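Local coordinates for protein glucuronoarabinoxylan endo-1,4-beta-xylanase (PDB 4FMV) that probably hydrolyses internal beta-1,4 linkages of plant xylan, this chain being the family 30 catalytic part of a longer polysaccharide-degrading protein, at residues Lys233-Asp238 against Ser247-Asp252; Asp56-Gly61 against Ala118-Ala123; Gln95-Lys100 against Ser105-Arg110; Ser314-Thr317 against Ala322-Val325. All coordinates share one frame; numbering follows the deposited sequence.

Contact 1: residues Lys233-Asp238 against Ser247-Asp252; sequences KYFDDD and SKEIHD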
loop_
_atom_site.group_PDB
_atom_site.type_symbol
_atom_site.label_atom_id
_atom_site.label_comp_id
_atom_site.label_asym_id
_atom_site.label_seq_id
_atom_site.Cartn_x
_atom_site.Cartn_y
_atom_site.Cartn_z
ATOM N N LYS A 233 -2.707 -5.269 -3.935
ATOM C CA LYS A 233 -2.473 -5.786 -5.280
ATOM C C LYS A 233 -1.587 -7.023 -5.131
ATOM O O LYS A 233 -0.701 -7.062 -4.268
ATOM C CB LYS A 233 -1.819 -4.706 -6.165
ATOM C CG LYS A 233 -1.567 -5.122 -7.638
ATOM C CD LYS A 233 -2.859 -5.567 -8.344
ATOM C CE LYS A 233 -2.616 -5.880 -9.842
ATOM N NZ LYS A 233 -2.364 -4.652 -10.664
ATOM N N TYR A 234 -1.766 -8.016 -5.984
ATOM C CA TYR A 234 -0.760 -9.068 -6.070
ATOM C C TYR A 234 -0.384 -9.292 -7.524
ATOM O O TYR A 234 -1.081 -8.818 -8.449
ATOM C CB TYR A 234 -1.246 -10.375 -5.415
ATOM C CG TYR A 234 -2.324 -11.057 -6.218
ATOM C CD1 TYR A 234 -1.988 -11.956 -7.232
ATOM C CD2 TYR A 234 -3.669 -10.784 -5.999
ATOM C CE1 TYR A 234 -2.962 -12.579 -8.009
ATOM C CE2 TYR A 234 -4.655 -11.428 -6.761
ATOM C CZ TYR A 234 -4.288 -12.313 -7.759
ATOM O OH TYR A 234 -5.247 -12.946 -8.529
ATOM N N PHE A 235 0.740 -9.976 -7.723
ATOM C CA PHE A 235 1.144 -10.446 -9.036
ATOM C C PHE A 235 1.393 -11.940 -8.911
ATOM O O PHE A 235 1.837 -12.433 -7.860
ATOM C CB PHE A 235 2.378 -9.687 -9.545
ATOM C CG PHE A 235 2.102 -8.231 -9.824
ATOM C CD1 PHE A 235 2.153 -7.297 -8.800
ATOM C CD2 PHE A 235 1.752 -7.806 -11.105
ATOM C CE1 PHE A 235 1.863 -5.958 -9.041
ATOM C CE2 PHE A 235 1.482 -6.472 -11.362
ATOM C CZ PHE A 235 1.535 -5.539 -10.319
ATOM N N ASP A 236 1.112 -12.652 -9.996
ATOM C CA ASP A 236 1.034 -14.102 -9.991
ATOM C C ASP A 236 2.272 -14.871 -9.550
ATOM O O ASP A 236 2.147 -15.887 -8.884
ATOM C CB ASP A 236 0.643 -14.602 -11.388
ATOM C CG ASP A 236 -0.827 -14.387 -11.696
ATOM O OD1 ASP A 236 -1.632 -14.167 -10.765
ATOM O OD2 ASP A 236 -1.174 -14.457 -12.879
ATOM N N ASP A 237 3.448 -14.438 -9.987
ATOM C CA ASP A 237 4.646 -15.253 -9.816
ATOM C C ASP A 237 5.905 -14.430 -10.048
ATOM O O ASP A 237 5.835 -13.216 -10.279
ATOM C CB ASP A 237 4.627 -16.431 -10.789
ATOM C CG ASP A 237 4.557 -15.981 -12.227
ATOM O OD1 ASP A 237 5.241 -14.998 -12.568
ATOM O OD2 ASP A 237 3.819 -16.602 -13.011
ATOM N N ASP A 238 7.047 -15.111 -10.011
ATOM C CA ASP A 238 8.346 -14.465 -10.093
ATOM C C ASP A 238 8.978 -14.411 -11.490
ATOM O O ASP A 238 10.158 -14.057 -11.622
ATOM C CB ASP A 238 9.306 -15.028 -9.040
ATOM C CG ASP A 238 8.805 -14.786 -7.618
ATOM O OD1 ASP A 238 8.470 -13.631 -7.271
ATOM O OD2 ASP A 238 8.719 -15.758 -6.846
ATOM N N SER A 247 7.257 -3.912 -10.792
ATOM C CA SER A 247 8.172 -2.760 -10.679
ATOM C C SER A 247 7.494 -1.535 -11.262
ATOM O O SER A 247 7.397 -0.496 -10.612
ATOM C CB SER A 247 9.477 -3.017 -11.446
ATOM O OG SER A 247 10.278 -4.032 -10.827
ATOM N N LYS A 248 7.027 -1.663 -12.506
ATOM C CA LYS A 248 6.436 -0.538 -13.221
ATOM C C LYS A 248 5.167 0.008 -12.549
ATOM O O LYS A 248 4.978 1.209 -12.472
ATOM C CB LYS A 248 6.166 -0.911 -14.673
ATOM C CG LYS A 248 5.218 0.074 -15.395
ATOM C CD LYS A 248 5.928 1.059 -16.281
ATOM C CE LYS A 248 5.032 1.461 -17.473
ATOM N NZ LYS A 248 3.657 1.951 -17.107
ATOM N N GLU A 249 4.286 -0.863 -12.075
ATOM C CA GLU A 249 3.076 -0.390 -11.402
ATOM C C GLU A 249 3.349 0.403 -10.115
ATOM O O GLU A 249 2.678 1.408 -9.827
ATOM C CB GLU A 249 2.142 -1.553 -11.088
ATOM C CG GLU A 249 0.832 -1.090 -10.471
ATOM C CD GLU A 249 -0.147 -2.228 -10.373
ATOM O OE1 GLU A 249 -0.679 -2.659 -11.413
ATOM O OE2 GLU A 249 -0.365 -2.704 -9.260
ATOM N N ILE A 250 4.331 -0.019 -9.331
ATOM C CA ILE A 250 4.642 0.767 -8.141
ATOM C C ILE A 250 5.148 2.149 -8.548
ATOM O O ILE A 250 4.751 3.160 -7.972
ATOM C CB ILE A 250 5.652 0.063 -7.204
ATOM C CG1 ILE A 250 5.117 -1.312 -6.787
ATOM C CG2 ILE A 250 5.903 0.921 -5.972
ATOM C CD1 ILE A 250 6.167 -2.209 -6.060
ATOM N N HIS A 251 6.003 2.189 -9.562
ATOM C CA HIS A 251 6.437 3.458 -10.147
ATOM C C HIS A 251 5.233 4.306 -10.542
ATOM O O HIS A 251 5.163 5.492 -10.204
ATOM C CB HIS A 251 7.337 3.192 -11.364
ATOM C CG HIS A 251 7.526 4.382 -12.253
ATOM N ND1 HIS A 251 8.650 5.179 -12.199
ATOM C CD2 HIS A 251 6.738 4.903 -13.223
ATOM C CE1 HIS A 251 8.545 6.142 -13.101
ATOM N NE2 HIS A 251 7.396 6.000 -13.734
ATOM N N ASP A 252 4.273 3.702 -11.242
ATOM C CA ASP A 252 3.104 4.443 -11.739
ATOM C C ASP A 252 2.240 4.947 -10.571
ATOM O O ASP A 252 1.703 6.049 -10.610
ATOM C CB ASP A 252 2.268 3.572 -12.693
ATOM C CG ASP A 252 2.912 3.402 -14.090
ATOM O OD1 ASP A 252 3.592 4.329 -14.560
ATOM O OD2 ASP A 252 2.728 2.337 -14.730
#
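Glu249 reaches from its helix to Lys233 and Phe235, which lie in the loop that leads from strand 227-232 into that helix. With CG anti to the backbone N (chi1 -176°) and the rest of the chain extended, the glutamate holds its carboxylate well clear of the helix. Lys233 comes at a slant to this chain and bends twice, at chi2 and chi4, which folds its ammonium back onto the carboxylate. NZ lies 2.7 Å from Glu249 OE1 and uses the syn lone pair of that oxygen; a second, weak bond joins NZ to Glu249 OE2 at 3.1 Å, so both oxygens share one salt bridge. The fold of the lysine also lays its aliphatic part against the acid, with Lys233 CG 3.1 Å from Glu249 OE2, a tight approach. Phe235 leans on the carboxylate: its CZ lies 3.6 Å from Glu249 OE2, the ring plane inclined at 50° to the acid. Both ends of the pair have further partners, since Tyr262 OH bonds Glu249 OE2 and the carbonyl of Phe206 takes a bond from Lys233 NZ. With these partners NZ and OE2 are each held by more than one bond. One residue earlier on the helix, Lys248 NZ makes its own salt bridge with Asp252 OD2, 2.6 Å away. The contact belongs to the (beta/alpha)8 barrel, where the loop leaving the seventh strand, 227-232, is tied to helix 240-255; in clan GH-A hydrolases, the end of that strand is where the nucleophile is carried.

Contact 2: residues Asp56-Gly61 against Ala118-Ala123; sequences DAWKTG and AQYLNA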
loop_
_atom_site.group_PDB
_atom_site.type_symbol
_atom_site.label_atom_id
_atom_site.label_comp_id
_atom_site.label_asym_id
_atom_site.label_seq_id
_atom_site.Cartn_x
_atom_site.Cartn_y
_atom_site.Cartn_z
ATOM N N ASP A 56 -20.709 -12.802 17.287
ATOM C CA ASP A 56 -21.146 -11.781 18.239
ATOM C C ASP A 56 -20.292 -11.733 19.507
ATOM O O ASP A 56 -20.557 -10.921 20.403
ATOM C CB ASP A 56 -22.612 -11.985 18.633
ATOM C CG ASP A 56 -23.556 -11.853 17.452
ATOM O OD1 ASP A 56 -23.169 -11.265 16.420
ATOM O OD2 ASP A 56 -24.688 -12.361 17.558
ATOM N N ALA A 57 -19.275 -12.597 19.577
ATOM C CA ALA A 57 -18.498 -12.759 20.808
ATOM C C ALA A 57 -17.738 -11.481 21.158
ATOM O O ALA A 57 -17.318 -11.290 22.308
ATOM C CB ALA A 57 -17.552 -13.962 20.698
ATOM N N TRP A 58 -17.564 -10.596 20.172
ATOM C CA TRP A 58 -16.931 -9.318 20.443
ATOM C C TRP A 58 -17.716 -8.489 21.456
ATOM O O TRP A 58 -17.135 -7.665 22.167
ATOM C CB TRP A 58 -16.737 -8.510 19.168
ATOM C CG TRP A 58 -17.995 -8.060 18.538
ATOM C CD1 TRP A 58 -18.761 -8.766 17.642
ATOM C CD2 TRP A 58 -18.637 -6.786 18.694
ATOM N NE1 TRP A 58 -19.846 -8.020 17.266
ATOM C CE2 TRP A 58 -19.795 -6.804 17.898
ATOM C CE3 TRP A 58 -18.359 -5.645 19.459
ATOM C CZ2 TRP A 58 -20.669 -5.711 17.813
ATOM C CZ3 TRP A 58 -19.230 -4.571 19.384
ATOM C CH2 TRP A 58 -20.370 -4.612 18.562
ATOM N N LYS A 59 -19.032 -8.691 21.506
ATOM C CA LYS A 59 -19.872 -7.951 22.440
ATOM C C LYS A 59 -19.590 -8.339 23.888
ATOM O O LYS A 59 -19.776 -7.525 24.797
ATOM C CB LYS A 59 -21.351 -8.166 22.130
ATOM C CG LYS A 59 -21.754 -7.788 20.700
ATOM C CD LYS A 59 -23.278 -7.746 20.590
ATOM C CE LYS A 59 -23.760 -7.481 19.170
ATOM N NZ LYS A 59 -25.250 -7.323 19.189
ATOM N N THR A 60 -19.171 -9.583 24.107
ATOM C CA THR A 60 -18.833 -10.053 25.460
ATOM C C THR A 60 -17.342 -9.991 25.777
ATOM O O THR A 60 -16.936 -10.415 26.844
ATOM C CB THR A 60 -19.366 -11.475 25.761
ATOM O OG1 THR A 60 -18.737 -12.425 24.894
ATOM C CG2 THR A 60 -20.870 -11.533 25.580
ATOM N N GLY A 61 -16.534 -9.484 24.844
ATOM C CA GLY A 61 -15.130 -9.256 25.095
ATOM C C GLY A 61 -14.252 -10.498 24.978
ATOM O O GLY A 61 -13.157 -10.549 25.563
ATOM N N ALA A 118 -20.277 0.149 13.489
ATOM C CA ALA A 118 -19.294 1.116 13.962
ATOM C C ALA A 118 -18.762 0.723 15.340
ATOM O O ALA A 118 -17.591 0.918 15.619
ATOM C CB ALA A 118 -19.889 2.523 14.003
ATOM N N GLN A 119 -19.622 0.185 16.200
ATOM C CA GLN A 119 -19.175 -0.316 17.521
ATOM C C GLN A 119 -18.250 -1.517 17.386
ATOM O O GLN A 119 -17.284 -1.677 18.130
ATOM C CB GLN A 119 -20.372 -0.711 18.389
ATOM C CG GLN A 119 -21.219 0.469 18.765
ATOM C CD GLN A 119 -22.489 0.074 19.467
ATOM O OE1 GLN A 119 -22.964 -1.053 19.339
ATOM N NE2 GLN A 119 -23.054 1.009 20.219
ATOM N N TYR A 120 -18.576 -2.375 16.434
ATOM C CA TYR A 120 -17.734 -3.516 16.094
ATOM C C TYR A 120 -16.355 -3.049 15.654
ATOM O O TYR A 120 -15.327 -3.504 16.172
ATOM C CB TYR A 120 -18.419 -4.291 14.982
ATOM C CG TYR A 120 -17.638 -5.419 14.339
ATOM C CD1 TYR A 120 -17.440 -6.624 15.003
ATOM C CD2 TYR A 120 -17.156 -5.300 13.037
ATOM C CE1 TYR A 120 -16.760 -7.673 14.394
ATOM C CE2 TYR A 120 -16.470 -6.345 12.423
ATOM C CZ TYR A 120 -16.280 -7.523 13.103
ATOM O OH TYR A 120 -15.623 -8.569 12.499
ATOM N N LEU A 121 -16.316 -2.143 14.682
ATOM C CA LEU A 121 -15.043 -1.578 14.255
ATOM C C LEU A 121 -14.304 -0.945 15.441
ATOM O O LEU A 121 -13.085 -1.107 15.588
ATOM C CB LEU A 121 -15.259 -0.549 13.134
ATOM C CG LEU A 121 -15.746 -1.169 11.816
ATOM C CD1 LEU A 121 -15.818 -0.112 10.731
ATOM C CD2 LEU A 121 -14.807 -2.311 11.395
ATOM N N ASN A 122 -15.028 -0.211 16.280
ATOM C CA ASN A 122 -14.401 0.377 17.460
ATOM C C ASN A 122 -13.856 -0.689 18.410
ATOM O O ASN A 122 -12.877 -0.468 19.098
ATOM C CB ASN A 122 -15.377 1.292 18.205
ATOM C CG ASN A 122 -15.305 2.722 17.730
ATOM O OD1 ASN A 122 -14.286 3.153 17.193
ATOM N ND2 ASN A 122 -16.382 3.473 17.931
ATOM N N ALA A 123 -14.495 -1.848 18.458
ATOM C CA ALA A 123 -14.034 -2.877 19.385
ATOM C C ALA A 123 -12.704 -3.488 18.918
ATOM O O ALA A 123 -11.864 -3.891 19.734
ATOM C CB ALA A 123 -15.122 -3.961 19.592
#
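Trp58 sets its CG between its own backbone N and carbonyl carbon (chi1 67°), which turns the indole toward the helix, while Tyr120 has CG anti to its N (chi1 172°) and turns the edge of its phenol ring toward the indole face. The two side chains cross at about a right angle. Their rings form an edge-to-face (T-shaped) pair: the edge of Tyr120 is aimed at the face of the five-membered ring, with planes 72° apart and Tyr120 CD1 3.6 Å from Trp58 NE1. Farther along the same indole, Tyr120 CA stands over the six-membered ring, 3.8 Å from its centroid, in a CH-pi contact. Within the (beta/alpha)8 barrel this joins the loop after the second strand, 45-49, to helix 114-130, which follows the third strand. The benzo end of the indole meets neighbouring turns of that helix, with Trp58 CE3 3.7 Å from Ala123 CB and Trp58 CH2 3.9 Å from Gln119 CB. On the opposite face of the indole, CG of Lys59 lies 3.5 Å above the plane and over its centre, so the indole is sandwiched between the lysine's aliphatic chain and the helix. The ammonium of Lys59 forms a salt bridge with Glu116 on the same helix, and Met94 packs against both Trp58 and Tyr120.

Contact 3: residues Gln95-Lys100 against Ser105-Arg110; sequences QENFSK and SAQRLR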
loop_
_atom_site.group_PDB
_atom_site.type_symbol
_atom_site.label_atom_id
_atom_site.label_comp_id
_atom_site.label_asym_id
_atom_site.label_seq_id
_atom_site.Cartn_x
_atom_site.Cartn_y
_atom_site.Cartn_z
ATOM N N GLN A 95 -25.638 -8.945 8.758
ATOM C CA GLN A 95 -25.935 -9.084 7.328
ATOM C C GLN A 95 -27.391 -9.379 6.969
ATOM O O GLN A 95 -28.152 -9.911 7.771
ATOM C CB GLN A 95 -25.044 -10.147 6.702
ATOM C CG GLN A 95 -23.573 -9.802 6.684
ATOM C CD GLN A 95 -22.762 -10.945 6.134
ATOM O OE1 GLN A 95 -22.801 -12.054 6.671
ATOM N NE2 GLN A 95 -22.039 -10.698 5.050
ATOM N N GLU A 96 -27.777 -9.027 5.749
ATOM C CA GLU A 96 -29.020 -9.534 5.198
ATOM C C GLU A 96 -28.823 -9.785 3.729
ATOM O O GLU A 96 -27.964 -9.163 3.102
ATOM C CB GLU A 96 -30.157 -8.524 5.392
ATOM C CG GLU A 96 -29.897 -7.214 4.671
ATOM C CD GLU A 96 -30.977 -6.191 4.914
ATOM O OE1 GLU A 96 -30.881 -5.097 4.330
ATOM O OE2 GLU A 96 -31.916 -6.477 5.695
ATOM N N ASN A 97 -29.627 -10.695 3.179
ATOM C CA ASN A 97 -29.691 -10.881 1.743
ATOM C C ASN A 97 -30.469 -9.760 1.120
ATOM O O ASN A 97 -31.322 -9.167 1.765
ATOM C CB ASN A 97 -30.384 -12.193 1.386
ATOM C CG ASN A 97 -29.506 -13.387 1.632
ATOM O OD1 ASN A 97 -28.519 -13.602 0.924
ATOM N ND2 ASN A 97 -29.850 -14.173 2.643
ATOM N N PHE A 98 -30.180 -9.470 -0.140
ATOM C CA PHE A 98 -31.017 -8.575 -0.913
ATOM C C PHE A 98 -30.906 -9.031 -2.353
ATOM O O PHE A 98 -29.997 -9.790 -2.715
ATOM C CB PHE A 98 -30.598 -7.106 -0.758
ATOM C CG PHE A 98 -29.302 -6.747 -1.461
ATOM C CD1 PHE A 98 -28.078 -7.117 -0.929
ATOM C CD2 PHE A 98 -29.319 -6.029 -2.648
ATOM C CE1 PHE A 98 -26.881 -6.787 -1.574
ATOM C CE2 PHE A 98 -28.132 -5.687 -3.304
ATOM C CZ PHE A 98 -26.910 -6.072 -2.763
ATOM N N SER A 99 -31.835 -8.576 -3.174
ATOM C CA SER A 99 -31.878 -9.001 -4.561
ATOM C C SER A 99 -31.066 -7.994 -5.384
ATOM O O SER A 99 -31.450 -6.831 -5.501
ATOM C CB SER A 99 -33.340 -9.059 -5.026
ATOM O OG SER A 99 -33.475 -9.794 -6.223
ATOM N N LYS A 100 -29.931 -8.438 -5.928
ATOM C CA LYS A 100 -29.075 -7.553 -6.714
ATOM C C LYS A 100 -29.205 -7.996 -8.163
ATOM O O LYS A 100 -28.684 -9.038 -8.560
ATOM C CB LYS A 100 -27.616 -7.685 -6.242
ATOM C CG LYS A 100 -26.604 -6.818 -6.996
ATOM C CD LYS A 100 -25.241 -6.879 -6.329
ATOM C CE LYS A 100 -24.329 -5.773 -6.830
ATOM N NZ LYS A 100 -24.165 -5.734 -8.313
ATOM N N SER A 105 -28.894 -13.962 -3.678
ATOM C CA SER A 105 -27.850 -14.425 -2.774
ATOM C C SER A 105 -26.942 -13.300 -2.275
ATOM O O SER A 105 -26.073 -13.532 -1.432
ATOM C CB SER A 105 -27.009 -15.518 -3.450
ATOM O OG SER A 105 -26.032 -14.963 -4.325
ATOM N N ALA A 106 -27.132 -12.088 -2.793
ATOM C CA ALA A 106 -26.212 -10.985 -2.494
ATOM C C ALA A 106 -26.372 -10.620 -1.028
ATOM O O ALA A 106 -27.455 -10.769 -0.476
ATOM C CB ALA A 106 -26.506 -9.780 -3.386
ATOM N N GLN A 107 -25.285 -10.190 -0.393
ATOM C CA GLN A 107 -25.298 -9.865 1.029
ATOM C C GLN A 107 -24.952 -8.399 1.194
ATOM O O GLN A 107 -24.114 -7.876 0.463
ATOM C CB GLN A 107 -24.244 -10.698 1.781
ATOM C CG GLN A 107 -24.475 -12.219 1.768
ATOM C CD GLN A 107 -25.537 -12.690 2.768
ATOM O OE1 GLN A 107 -25.923 -11.962 3.684
ATOM N NE2 GLN A 107 -26.015 -13.920 2.583
ATOM N N ARG A 108 -25.591 -7.741 2.153
ATOM C CA ARG A 108 -25.210 -6.384 2.524
ATOM C C ARG A 108 -25.332 -6.250 4.041
ATOM O O ARG A 108 -25.969 -7.089 4.685
ATOM C CB ARG A 108 -26.111 -5.357 1.832
ATOM C CG ARG A 108 -27.568 -5.412 2.255
ATOM C CD ARG A 108 -28.418 -4.424 1.473
ATOM N NE ARG A 108 -29.821 -4.430 1.874
ATOM C CZ ARG A 108 -30.824 -4.038 1.082
ATOM N NH1 ARG A 108 -30.583 -3.598 -0.148
ATOM N NH2 ARG A 108 -32.077 -4.091 1.518
ATOM N N LEU A 109 -24.727 -5.199 4.597
ATOM C CA LEU A 109 -24.939 -4.811 5.996
ATOM C C LEU A 109 -26.342 -4.265 6.159
ATOM O O LEU A 109 -26.734 -3.339 5.427
ATOM C CB LEU A 109 -23.961 -3.695 6.375
ATOM C CG LEU A 109 -23.980 -3.154 7.796
ATOM C CD1 LEU A 109 -23.699 -4.309 8.797
ATOM C CD2 LEU A 109 -22.944 -2.044 7.932
ATOM N N ARG A 110 -27.099 -4.822 7.109
ATOM C CA ARG A 110 -28.411 -4.284 7.433
ATOM C C ARG A 110 -28.313 -2.786 7.754
ATOM O O ARG A 110 -27.409 -2.362 8.475
ATOM C CB ARG A 110 -29.003 -5.040 8.618
ATOM C CG ARG A 110 -29.543 -6.411 8.250
ATOM C CD ARG A 110 -29.854 -7.216 9.487
ATOM N NE ARG A 110 -30.705 -6.463 10.393
ATOM C CZ ARG A 110 -31.400 -7.010 11.383
ATOM N NH1 ARG A 110 -31.333 -8.324 11.598
ATOM N NH2 ARG A 110 -32.155 -6.248 12.165
HETATM O O HOH W 1 -29.391 -10.427 10.312
#
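Arg108 runs between Phe98 and Glu96, its two neighbours from the facing strand. Its CG stands between its own N and carbonyl carbon, and the chain, extended from CG to NE, is carried past Phe98 to Glu96. CB starts beside the phenyl ring, 3.8 Å from Phe98 CE1. CG touches both partners, 3.6 Å from Phe98 CD1 and with the glutamate's CG close by, and CD continues along the ring. At NE the chain turns polar: it donates to Glu96 OE1 at 2.8 Å, almost straight at 164°. The carboxylate oxygen lies practically in the guanidinium plane, yet the donor meets it on its anti side and 23° out of the carboxylate plane. NH2 adds a weak bond to the same oxygen. Phe98 CB lies over the centre of the guanidinium, 3.5 Å from its plane, and that plane is nearly parallel to the phenyl ring, at 11°. Salt bridge and phenylalanine together fix the rotation of the group. The ring in turn receives Ala106 CB over its face, 3.9 Å from the centroid. Under these side chains Glu96 and Arg108 form a hydrogen-bonded antiparallel pair, N to O at 2.9 Å both ways. Arg110 passes its CG along Glu96, 3.5 Å from OE2, on the way to a salt bridge with Asp112, and a water links its NH1 to the carbonyl of Gln95. Such cross-strand pairing marks an antiparallel beta hairpin, here strands 95-100 and 103-109, which projects from the loop between the third strand of the (beta/alpha)8 barrel and helix 114-130.

Contact 4: residues Ser314-Thr317 against Ala322-Val325; sequences SAYT and AVIV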
loop_
_atom_site.group_PDB
_atom_site.type_symbol
_atom_site.label_atom_id
_atom_site.label_comp_id
_atom_site.label_asym_id
_atom_site.label_seq_id
_atom_site.Cartn_x
_atom_site.Cartn_y
_atom_site.Cartn_z
ATOM N N SER A 314 11.886 7.345 -10.681
ATOM C CA SER A 314 11.314 8.245 -9.676
ATOM C C SER A 314 12.387 8.548 -8.657
ATOM O O SER A 314 13.410 7.886 -8.649
ATOM C CB SER A 314 10.070 7.641 -9.011
ATOM O OG SER A 314 10.294 6.332 -8.502
ATOM N N ALA A 315 12.168 9.555 -7.817
ATOM C CA ALA A 315 13.180 9.972 -6.846
ATOM C C ALA A 315 12.536 10.495 -5.559
ATOM O O ALA A 315 11.404 10.957 -5.577
ATOM C CB ALA A 315 14.109 11.030 -7.469
ATOM N N TYR A 316 13.254 10.407 -4.442
ATOM C CA TYR A 316 12.696 10.714 -3.122
ATOM C C TYR A 316 13.794 11.287 -2.230
ATOM O O TYR A 316 14.974 11.022 -2.461
ATOM C CB TYR A 316 12.136 9.433 -2.473
ATOM C CG TYR A 316 11.274 8.634 -3.414
ATOM C CD1 TYR A 316 11.852 7.877 -4.436
ATOM C CD2 TYR A 316 9.882 8.665 -3.322
ATOM C CE1 TYR A 316 11.069 7.154 -5.332
ATOM C CE2 TYR A 316 9.089 7.957 -4.228
ATOM C CZ TYR A 316 9.701 7.204 -5.229
ATOM O OH TYR A 316 8.956 6.487 -6.125
ATOM N N THR A 317 13.422 12.072 -1.219
ATOM C CA THR A 317 14.404 12.570 -0.250
ATOM C C THR A 317 13.852 12.529 1.162
ATOM O O THR A 317 12.642 12.564 1.372
ATOM C CB THR A 317 14.825 14.045 -0.496
ATOM O OG1 THR A 317 13.668 14.893 -0.443
ATOM C CG2 THR A 317 15.513 14.213 -1.825
ATOM N N ALA A 322 19.216 10.887 -0.451
ATOM C CA ALA A 322 18.508 10.920 -1.735
ATOM C C ALA A 322 18.337 9.493 -2.222
ATOM O O ALA A 322 19.261 8.686 -2.087
ATOM C CB ALA A 322 19.293 11.711 -2.752
ATOM N N VAL A 323 17.162 9.189 -2.775
ATOM C CA VAL A 323 16.847 7.874 -3.315
ATOM C C VAL A 323 16.299 7.993 -4.742
ATOM O O VAL A 323 15.368 8.779 -4.993
ATOM C CB VAL A 323 15.802 7.143 -2.443
ATOM C CG1 VAL A 323 15.524 5.769 -3.006
ATOM C CG2 VAL A 323 16.288 7.038 -0.983
ATOM N N ILE A 324 16.892 7.228 -5.665
ATOM C CA ILE A 324 16.459 7.149 -7.069
ATOM C C ILE A 324 16.170 5.691 -7.392
ATOM O O ILE A 324 17.016 4.814 -7.179
ATOM C CB ILE A 324 17.541 7.648 -8.047
ATOM C CG1 ILE A 324 17.878 9.113 -7.773
ATOM C CG2 ILE A 324 17.100 7.455 -9.507
ATOM C CD1 ILE A 324 19.227 9.547 -8.342
ATOM N N VAL A 325 14.961 5.435 -7.880
ATOM C CA VAL A 325 14.553 4.107 -8.304
ATOM C C VAL A 325 14.404 4.140 -9.814
ATOM O O VAL A 325 13.574 4.895 -10.366
ATOM C CB VAL A 325 13.223 3.681 -7.639
ATOM C CG1 VAL A 325 12.743 2.314 -8.167
ATOM C CG2 VAL A 325 13.373 3.667 -6.114
HETATM O O HOH W 2 10.528 4.336 -10.126
#
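Ser314 and Tyr316 pair with Val325 and Val323 through four backbone hydrogen bonds. Ser314 N and Val325 N each reach the other residue's O at 3.0 Å, while Tyr316 N to Val323 O is shorter, at 2.7 Å, and Val323 N to Tyr316 O closes the second ring. Between these pairs the strands approach closely enough for Ala315 CA to direct its hydrogen at Val323 O, 3.1 Å away.

Side-chain polar contacts gather at the serine. Tyr316 has CG beside its own N (chi1 -47°), which carries the ring back along the strand until its hydroxyl stands 2.7 Å from Ser314 OG; either could be the donor. A water 2.6 Å from Ser314 OG in turn donates to Val325 O, linking this pair to the second strand.

Apolar packing is divided between two faces. Tyr316 lies with Val323 and Val325, its CE1 4.3 Å from Val325 CG2, and this face also meets Met254 and Val255 on helix 240-255. On the other face, Ala315 CB packs on Ile324 CG1 at 4.2 Å, next to Val301 of strand 299-303. The whole is a regular antiparallel beta hairpin, strands 311-318 and 321-328, in the side beta domain that family 30 hydrolases carry beside the barrel; here its tyrosine-bearing face rests against a barrel helix.

How the contacts relate
Contacts 1, 2 and 3 belong to the barrel and contact 4 to the beta domain beside it. Contacts 2 and 3 lie on the far side of the chain's centre from contact 4, whose centre is about 43 Å and 47 Å from theirs. Contacts 1 and 4 are neighbours: helix 240-255, which supplies one half of contact 1, also packs on strand 311-318 of contact 4, and His251 comes near Ser314. Strand 103-109 of contact 3 leads directly into helix 114-130 of contact 2. The chemistry follows the setting: contact 4 is buried, mostly backbone bonding and apolar packing; surface contact 3 pairs charges across a hairpin; contacts 1 and 2 are partly buried, the first resting on one salt bridge, the second on aromatic packing.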